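PDB 2HQ4: hypothetical protein PH1570 from Pyrococcus horikoshii, which is of unknown function and belongs to the Ph1570 protein family. Local coordinates for residues M10-E20 with Y61-W70. Sequence-based numbering, arbitrary orientation.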
ATOM      1  N   MET A  10       9.253 -11.028   9.546  1.00 28.33           N
ATOM      2  CA  MET A  10      10.215 -11.946   8.988  1.00 27.20           C
ATOM      3  C   MET A  10      11.256 -11.107   8.216  1.00 26.40           C
ATOM      4  O   MET A  10      10.895 -10.258   7.394  1.00 25.18           O
ATOM      5  CB  MET A  10       9.492 -12.871   8.017  1.00 27.25           C
ATOM      6  CG  MET A  10      10.414 -13.780   7.212  1.00 29.89           C
ATOM      7  SD  MET A  10      11.210 -14.987   8.308  1.00 33.76           S
ATOM      8  CE  MET A  10       9.761 -15.803   9.035  1.00 36.19           C
ATOM      9  N   GLN A  11      12.534 -11.363   8.467  1.00 25.39           N
ATOM     10  CA  GLN A  11      13.582 -10.662   7.743  1.00 26.07           C
ATOM     11  C   GLN A  11      13.680 -11.252   6.331  1.00 25.04           C
ATOM     12  O   GLN A  11      13.903 -12.469   6.174  1.00 25.27           O
ATOM     13  CB  GLN A  11      14.910 -10.767   8.507  1.00 26.74           C
ATOM     14  CG  GLN A  11      15.977  -9.752   8.057  1.00 30.20           C
ATOM     15  CD  GLN A  11      15.749  -8.370   8.661  1.00 35.32           C
ATOM     16  OE1 GLN A  11      15.232  -8.240   9.786  1.00 36.21           O
ATOM     17  NE2 GLN A  11      16.124  -7.329   7.920  1.00 35.21           N
ATOM     18  N   CYS A  12      13.501 -10.413   5.305  1.00 23.12           N
ATOM     19  CA  CYS A  12      13.519 -10.851   3.880  1.00 22.95           C
ATOM     20  C   CYS A  12      14.635 -10.246   3.006  1.00 21.82           C
ATOM     21  O   CYS A  12      14.802 -10.627   1.878  1.00 21.48           O
ATOM     22  CB  CYS A  12      12.163 -10.607   3.234  1.00 23.40           C
ATOM     23  SG  CYS A  12      10.934 -11.939   3.748  1.00 26.13           S
ATOM     24  N   GLU A  13      15.347  -9.284   3.549  1.00 22.28           N
ATOM     25  CA  GLU A  13      16.609  -8.791   2.988  1.00 23.05           C
ATOM     26  C   GLU A  13      17.363  -8.164   4.132  1.00 23.21           C
ATOM     27  O   GLU A  13      16.865  -8.174   5.263  1.00 22.38           O
ATOM     28  CB  GLU A  13      16.360  -7.794   1.836  1.00 22.60           C
ATOM     29  CG  GLU A  13      16.805  -8.322   0.455  1.00 23.84           C
ATOM     30  CD  GLU A  13      18.330  -8.242   0.250  1.00 26.18           C
ATOM     31  OE1 GLU A  13      19.048  -7.830   1.202  1.00 23.07           O
ATOM     32  OE2 GLU A  13      18.809  -8.623  -0.829  1.00 26.49           O
ATOM     33  N   GLU A  14      18.545  -7.590   3.847  1.00 23.38           N
ATOM     34  CA  GLU A  14      19.390  -7.005   4.864  1.00 25.17           C
ATOM     35  C   GLU A  14      18.620  -6.022   5.731  1.00 23.53           C
ATOM     36  O   GLU A  14      18.719  -6.040   6.965  1.00 22.54           O
ATOM     37  CB  GLU A  14      20.598  -6.271   4.210  1.00 25.08           C
ATOM     38  CG  GLU A  14      21.625  -5.833   5.266  1.00 29.99           C
ATOM     39  CD  GLU A  14      22.680  -4.852   4.744  1.00 31.89           C
ATOM     40  OE1 GLU A  14      22.776  -4.633   3.511  1.00 38.77           O
ATOM     41  OE2 GLU A  14      23.397  -4.266   5.603  1.00 42.29           O
ATOM     42  N   LYS A  15      17.834  -5.161   5.084  1.00 22.12           N
ATOM     43  CA  LYS A  15      17.146  -4.111   5.825  1.00 21.96           C
ATOM     44  C   LYS A  15      15.634  -4.118   5.531  1.00 21.61           C
ATOM     45  O   LYS A  15      14.982  -3.087   5.679  1.00 21.11           O
ATOM     46  CB  LYS A  15      17.756  -2.767   5.423  1.00 21.87           C
ATOM     47  CG  LYS A  15      19.223  -2.622   5.958  1.00 26.09           C
ATOM     48  CD  LYS A  15      19.771  -1.238   5.638  1.00 28.14           C
ATOM     49  CE  LYS A  15      21.168  -1.082   6.308  1.00 30.83           C
ATOM     50  NZ  LYS A  15      21.669   0.309   6.003  1.00 34.38           N
ATOM     51  N   LEU A  16      15.118  -5.261   5.068  1.00 21.04           N
ATOM     52  CA  LEU A  16      13.679  -5.452   4.844  1.00 20.62           C
ATOM     53  C   LEU A  16      13.081  -6.438   5.846  1.00 20.97           C
ATOM     54  O   LEU A  16      13.564  -7.578   5.959  1.00 20.53           O
ATOM     55  CB  LEU A  16      13.430  -5.941   3.426  1.00 20.12           C
ATOM     56  CG  LEU A  16      11.998  -6.350   3.046  1.00 19.39           C
ATOM     57  CD1 LEU A  16      11.042  -5.107   3.037  1.00 15.92           C
ATOM     58  CD2 LEU A  16      12.024  -7.033   1.698  1.00 18.45           C
ATOM     59  N   GLU A  17      12.043  -5.996   6.559  1.00 21.15           N
ATOM     60  CA  GLU A  17      11.216  -6.860   7.404  1.00 22.27           C
ATOM     61  C   GLU A  17       9.795  -6.784   6.899  1.00 22.75           C
ATOM     62  O   GLU A  17       9.276  -5.706   6.644  1.00 21.87           O
ATOM     63  CB  GLU A  17      11.181  -6.396   8.861  1.00 24.19           C
ATOM     64  CG  GLU A  17      12.490  -6.125   9.518  1.00 29.28           C
ATOM     65  CD  GLU A  17      12.277  -5.457  10.870  1.00 34.79           C
ATOM     66  OE1 GLU A  17      12.142  -4.188  10.950  1.00 35.90           O
ATOM     67  OE2 GLU A  17      12.185  -6.231  11.835  1.00 37.65           O
ATOM     68  N   VAL A  18       9.150  -7.940   6.828  1.00 22.79           N
ATOM     69  CA  VAL A  18       7.788  -8.048   6.365  1.00 22.63           C
ATOM     70  C   VAL A  18       6.928  -8.472   7.582  1.00 22.94           C
ATOM     71  O   VAL A  18       7.355  -9.284   8.397  1.00 21.92           O
ATOM     72  CB  VAL A  18       7.725  -9.075   5.250  1.00 22.59           C
ATOM     73  CG1 VAL A  18       6.307  -9.304   4.825  1.00 26.35           C
ATOM     74  CG2 VAL A  18       8.543  -8.576   4.021  1.00 24.30           C
ATOM     75  N   PHE A  19       5.730  -7.909   7.692  1.00 22.39           N
ATOM     76  CA  PHE A  19       4.873  -8.079   8.876  1.00 21.97           C
ATOM     77  C   PHE A  19       3.524  -8.573   8.405  1.00 21.88           C
ATOM     78  O   PHE A  19       3.305  -8.703   7.185  1.00 20.87           O
ATOM     79  CB  PHE A  19       4.781  -6.732   9.617  1.00 22.17           C
ATOM     80  CG  PHE A  19       6.081  -6.273  10.154  1.00 23.50           C
ATOM     81  CD1 PHE A  19       6.913  -5.443   9.416  1.00 22.48           C
ATOM     82  CD2 PHE A  19       6.512  -6.708  11.404  1.00 26.02           C
ATOM     83  CE1 PHE A  19       8.101  -5.027   9.924  1.00 23.66           C
ATOM     84  CE2 PHE A  19       7.723  -6.318  11.912  1.00 25.30           C
ATOM     85  CZ  PHE A  19       8.531  -5.460  11.171  1.00 25.34           C
ATOM     86  N   GLU A  20       2.570  -8.834   9.319  1.00 22.01           N
ATOM     87  CA  GLU A  20       1.304  -9.437   8.874  1.00 22.59           C
ATOM     88  C   GLU A  20       0.579  -8.533   7.867  1.00 20.54           C
ATOM     89  O   GLU A  20      -0.071  -8.999   6.888  1.00 20.25           O
ATOM     90  CB  GLU A  20       0.332  -9.628  10.061  1.00 24.66           C
ATOM     91  CG  GLU A  20       0.518 -10.805  10.914  1.00 30.11           C
ATOM     92  CD  GLU A  20       0.627 -12.105  10.143  1.00 31.95           C
ATOM     93  OE1 GLU A  20      -0.296 -12.493   9.398  1.00 33.89           O
ATOM     94  OE2 GLU A  20       1.658 -12.748  10.337  1.00 35.63           O
ATOM     95  N   TYR A  61      14.846 -12.635  -4.521  1.00 25.97           N
ATOM     96  CA  TYR A  61      14.826 -13.286  -3.209  1.00 24.49           C
ATOM     97  C   TYR A  61      13.820 -12.701  -2.157  1.00 23.63           C
ATOM     98  O   TYR A  61      13.008 -13.460  -1.621  1.00 21.86           O
ATOM     99  CB  TYR A  61      16.241 -13.358  -2.649  1.00 25.63           C
ATOM    100  CG  TYR A  61      16.298 -13.944  -1.286  1.00 28.57           C
ATOM    101  CD1 TYR A  61      16.511 -15.311  -1.102  1.00 29.72           C
ATOM    102  CD2 TYR A  61      16.100 -13.134  -0.168  1.00 27.21           C
ATOM    103  CE1 TYR A  61      16.531 -15.829   0.166  1.00 32.06           C
ATOM    104  CE2 TYR A  61      16.110 -13.626   1.054  1.00 28.23           C
ATOM    105  CZ  TYR A  61      16.309 -14.969   1.241  1.00 30.77           C
ATOM    106  OH  TYR A  61      16.318 -15.422   2.539  1.00 32.14           O
ATOM    107  N   PRO A  62      13.902 -11.373  -1.850  1.00 21.89           N
ATOM    108  CA  PRO A  62      12.984 -10.795  -0.853  1.00 20.96           C
ATOM    109  C   PRO A  62      11.529 -10.966  -1.198  1.00 20.42           C
ATOM    110  O   PRO A  62      10.749 -11.124  -0.276  1.00 21.57           O
ATOM    111  CB  PRO A  62      13.334  -9.284  -0.840  1.00 20.16           C
ATOM    112  CG  PRO A  62      14.103  -9.030  -2.157  1.00 21.44           C
ATOM    113  CD  PRO A  62      14.870 -10.362  -2.337  1.00 21.78           C
ATOM    114  N   PHE A  63      11.193 -10.862  -2.482  1.00 19.67           N
ATOM    115  CA  PHE A  63       9.853 -11.134  -3.023  1.00 21.84           C
ATOM    116  C   PHE A  63       9.435 -12.607  -2.846  1.00 21.60           C
ATOM    117  O   PHE A  63       8.320 -12.890  -2.417  1.00 19.90           O
ATOM    118  CB  PHE A  63       9.821 -10.674  -4.486  1.00 21.16           C
ATOM    119  CG  PHE A  63       8.659 -11.164  -5.293  1.00 23.32           C
ATOM    120  CD1 PHE A  63       7.392 -10.556  -5.192  1.00 23.35           C
ATOM    121  CD2 PHE A  63       8.849 -12.175  -6.233  1.00 22.80           C
ATOM    122  CE1 PHE A  63       6.341 -10.987  -5.977  1.00 25.79           C
ATOM    123  CE2 PHE A  63       7.789 -12.620  -7.066  1.00 26.91           C
ATOM    124  CZ  PHE A  63       6.533 -12.027  -6.946  1.00 25.44           C
ATOM    125  N   GLU A  64      10.349 -13.529  -3.122  1.00 21.99           N
ATOM    126  CA  GLU A  64      10.091 -14.952  -2.834  1.00 23.87           C
ATOM    127  C   GLU A  64       9.921 -15.243  -1.348  1.00 24.33           C
ATOM    128  O   GLU A  64       9.006 -15.983  -0.956  1.00 25.65           O
ATOM    129  CB  GLU A  64      11.179 -15.823  -3.449  1.00 23.91           C
ATOM    130  CG  GLU A  64      11.237 -15.695  -4.977  1.00 23.89           C
ATOM    131  CD  GLU A  64       9.995 -16.246  -5.687  1.00 29.67           C
ATOM    132  OE1 GLU A  64       9.412 -17.220  -5.173  1.00 32.94           O
ATOM    133  OE2 GLU A  64       9.591 -15.699  -6.748  1.00 30.73           O
ATOM    134  N   CYS A  65      10.791 -14.661  -0.528  1.00 24.92           N
ATOM    135  CA  CYS A  65      10.723 -14.760   0.923  1.00 25.02           C
ATOM    136  C   CYS A  65       9.360 -14.246   1.499  1.00 25.04           C
ATOM    137  O   CYS A  65       8.739 -14.886   2.368  1.00 23.49           O
ATOM    138  CB  CYS A  65      11.923 -13.990   1.531  1.00 26.01           C
ATOM    139  SG  CYS A  65      11.941 -13.809   3.341  1.00 28.28           S
ATOM    140  N   ALA A  66       8.915 -13.090   1.005  1.00 24.04           N
ATOM    141  CA  ALA A  66       7.696 -12.458   1.500  1.00 23.35           C
ATOM    142  C   ALA A  66       6.496 -13.319   1.068  1.00 23.81           C
ATOM    143  O   ALA A  66       5.542 -13.476   1.846  1.00 22.93           O
ATOM    144  CB  ALA A  66       7.579 -11.028   0.930  1.00 22.61           C
ATOM    145  N   LYS A  67       6.556 -13.876  -0.150  1.00 24.35           N
ATOM    146  CA  LYS A  67       5.494 -14.795  -0.645  1.00 26.55           C
ATOM    147  C   LYS A  67       5.359 -16.051   0.229  1.00 28.23           C
ATOM    148  O   LYS A  67       4.238 -16.492   0.551  1.00 28.00           O
ATOM    149  CB  LYS A  67       5.714 -15.203  -2.101  1.00 25.97           C
ATOM    150  CG  LYS A  67       5.248 -14.176  -3.160  1.00 25.58           C
ATOM    151  CD  LYS A  67       5.279 -14.759  -4.572  1.00 27.91           C
ATOM    152  CE  LYS A  67       6.665 -15.229  -4.962  1.00 26.79           C
ATOM    153  NZ  LYS A  67       6.765 -15.767  -6.362  1.00 28.12           N
ATOM    154  N   GLU A  68       6.498 -16.596   0.633  1.00 30.03           N
ATOM    155  CA  GLU A  68       6.550 -17.747   1.534  1.00 32.57           C
ATOM    156  C   GLU A  68       5.957 -17.363   2.901  1.00 31.42           C
ATOM    157  O   GLU A  68       5.083 -18.065   3.433  1.00 30.58           O
ATOM    158  CB  GLU A  68       8.002 -18.263   1.646  1.00 32.89           C
ATOM    159  CG  GLU A  68       8.150 -19.788   1.859  1.00 37.73           C
ATOM    160  CD  GLU A  68       9.613 -20.258   1.763  1.00 39.67           C
ATOM    161  OE1 GLU A  68      10.542 -19.416   1.979  1.00 47.28           O
ATOM    162  OE2 GLU A  68       9.841 -21.466   1.441  1.00 47.35           O
ATOM    163  N   PHE A  69       6.391 -16.220   3.443  1.00 30.15           N
ATOM    164  CA  PHE A  69       5.863 -15.694   4.696  1.00 28.84           C
ATOM    165  C   PHE A  69       4.332 -15.521   4.693  1.00 28.91           C
ATOM    166  O   PHE A  69       3.656 -15.943   5.651  1.00 28.11           O
ATOM    167  CB  PHE A  69       6.555 -14.374   5.057  1.00 29.30           C
ATOM    168  CG  PHE A  69       6.058 -13.763   6.335  1.00 30.27           C
ATOM    169  CD1 PHE A  69       6.312 -14.374   7.553  1.00 30.05           C
ATOM    170  CD2 PHE A  69       5.324 -12.582   6.314  1.00 30.84           C
ATOM    171  CE1 PHE A  69       5.858 -13.816   8.759  1.00 33.65           C
ATOM    172  CE2 PHE A  69       4.859 -12.020   7.491  1.00 32.87           C
ATOM    173  CZ  PHE A  69       5.138 -12.638   8.733  1.00 32.10           C
ATOM    174  N   TRP A  70       3.800 -14.917   3.631  1.00 27.13           N
ATOM    175  CA  TRP A  70       2.371 -14.658   3.539  1.00 28.43           C
ATOM    176  C   TRP A  70       1.554 -15.818   2.933  1.00 29.14           C
ATOM    177  O   TRP A  70       0.321 -15.738   2.872  1.00 28.61           O
ATOM    178  CB  TRP A  70       2.115 -13.385   2.730  1.00 27.64           C
ATOM    179  CG  TRP A  70       2.367 -12.109   3.500  1.00 26.62           C
ATOM    180  CD1 TRP A  70       2.165 -11.889   4.835  1.00 27.84           C
ATOM    181  CD2 TRP A  70       2.837 -10.879   2.959  1.00 25.58           C
ATOM    182  NE1 TRP A  70       2.490 -10.584   5.160  1.00 26.78           N
ATOM    183  CE2 TRP A  70       2.906  -9.945   4.024  1.00 25.36           C
ATOM    184  CE3 TRP A  70       3.213 -10.473   1.676  1.00 26.75           C
ATOM    185  CZ2 TRP A  70       3.329  -8.622   3.842  1.00 27.11           C
ATOM    186  CZ3 TRP A  70       3.647  -9.140   1.499  1.00 28.62           C
ATOM    187  CH2 TRP A  70       3.707  -8.247   2.588  1.00 28.25           C
TER
HETATM  188  O   HOH W   1      16.164 -13.637   5.214  1.00 36.04           O
HETATM  189  O   HOH W   2       1.374 -14.489   7.426  1.00 59.36           O
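The indole NE1 of Trp70 donates to the backbone carbonyl Phe19 O at 2.9 Å, a direct hydrogen bond between helix 61-70 and the hairpin built from strands 10-13 and 16-19. The oxygen sits close to the indole plane, yet the N-H...O angle is a bent 140° and the donor lies tilted from the carbonyl plane. Over one face of the same indole, Val18 CG1 presses tightly onto Trp70 CZ2 (3.2 Å), placed there by a chi1 of 175° that sets it opposite the backbone N. Swapping Trp70 for a leucine would probably leave the Phe19 carbonyl without its helix donor and open a gap beside the Val18 methyl.

Next to this, the ring of Phe69 lies against the helix-facing side of the hairpin: Met10 CB rides over one face, 3.9 Å from the ring centroid in a CH-pi contact, while Val18 CG1 approaches obliquely, 3.7 Å from Phe69 CD2. One turn earlier, Cys12 SG and Cys65 SG form a disulfide (2.2 Å, chi3 -74°), a covalent tie between strand 10-13 and the helix. At the helix start, Leu16 CD2 packs against Pro62 CB (3.6 Å), and Glu13 lays its CG alongside the proline ring while its carboxylate oxygen OE2 is hydrogen-bonded to the hydroxyl of Tyr55 on helix 40-55. Pro62 CA also approaches Cys12 O (3.3 Å) in a CA-H...O contact, the carbonyl being buried without a conventional partner. The whole illustrates helix-on-sheet packing in which a disulfide ties a helix to the beta-hairpin at the edge of an antiparallel sheet.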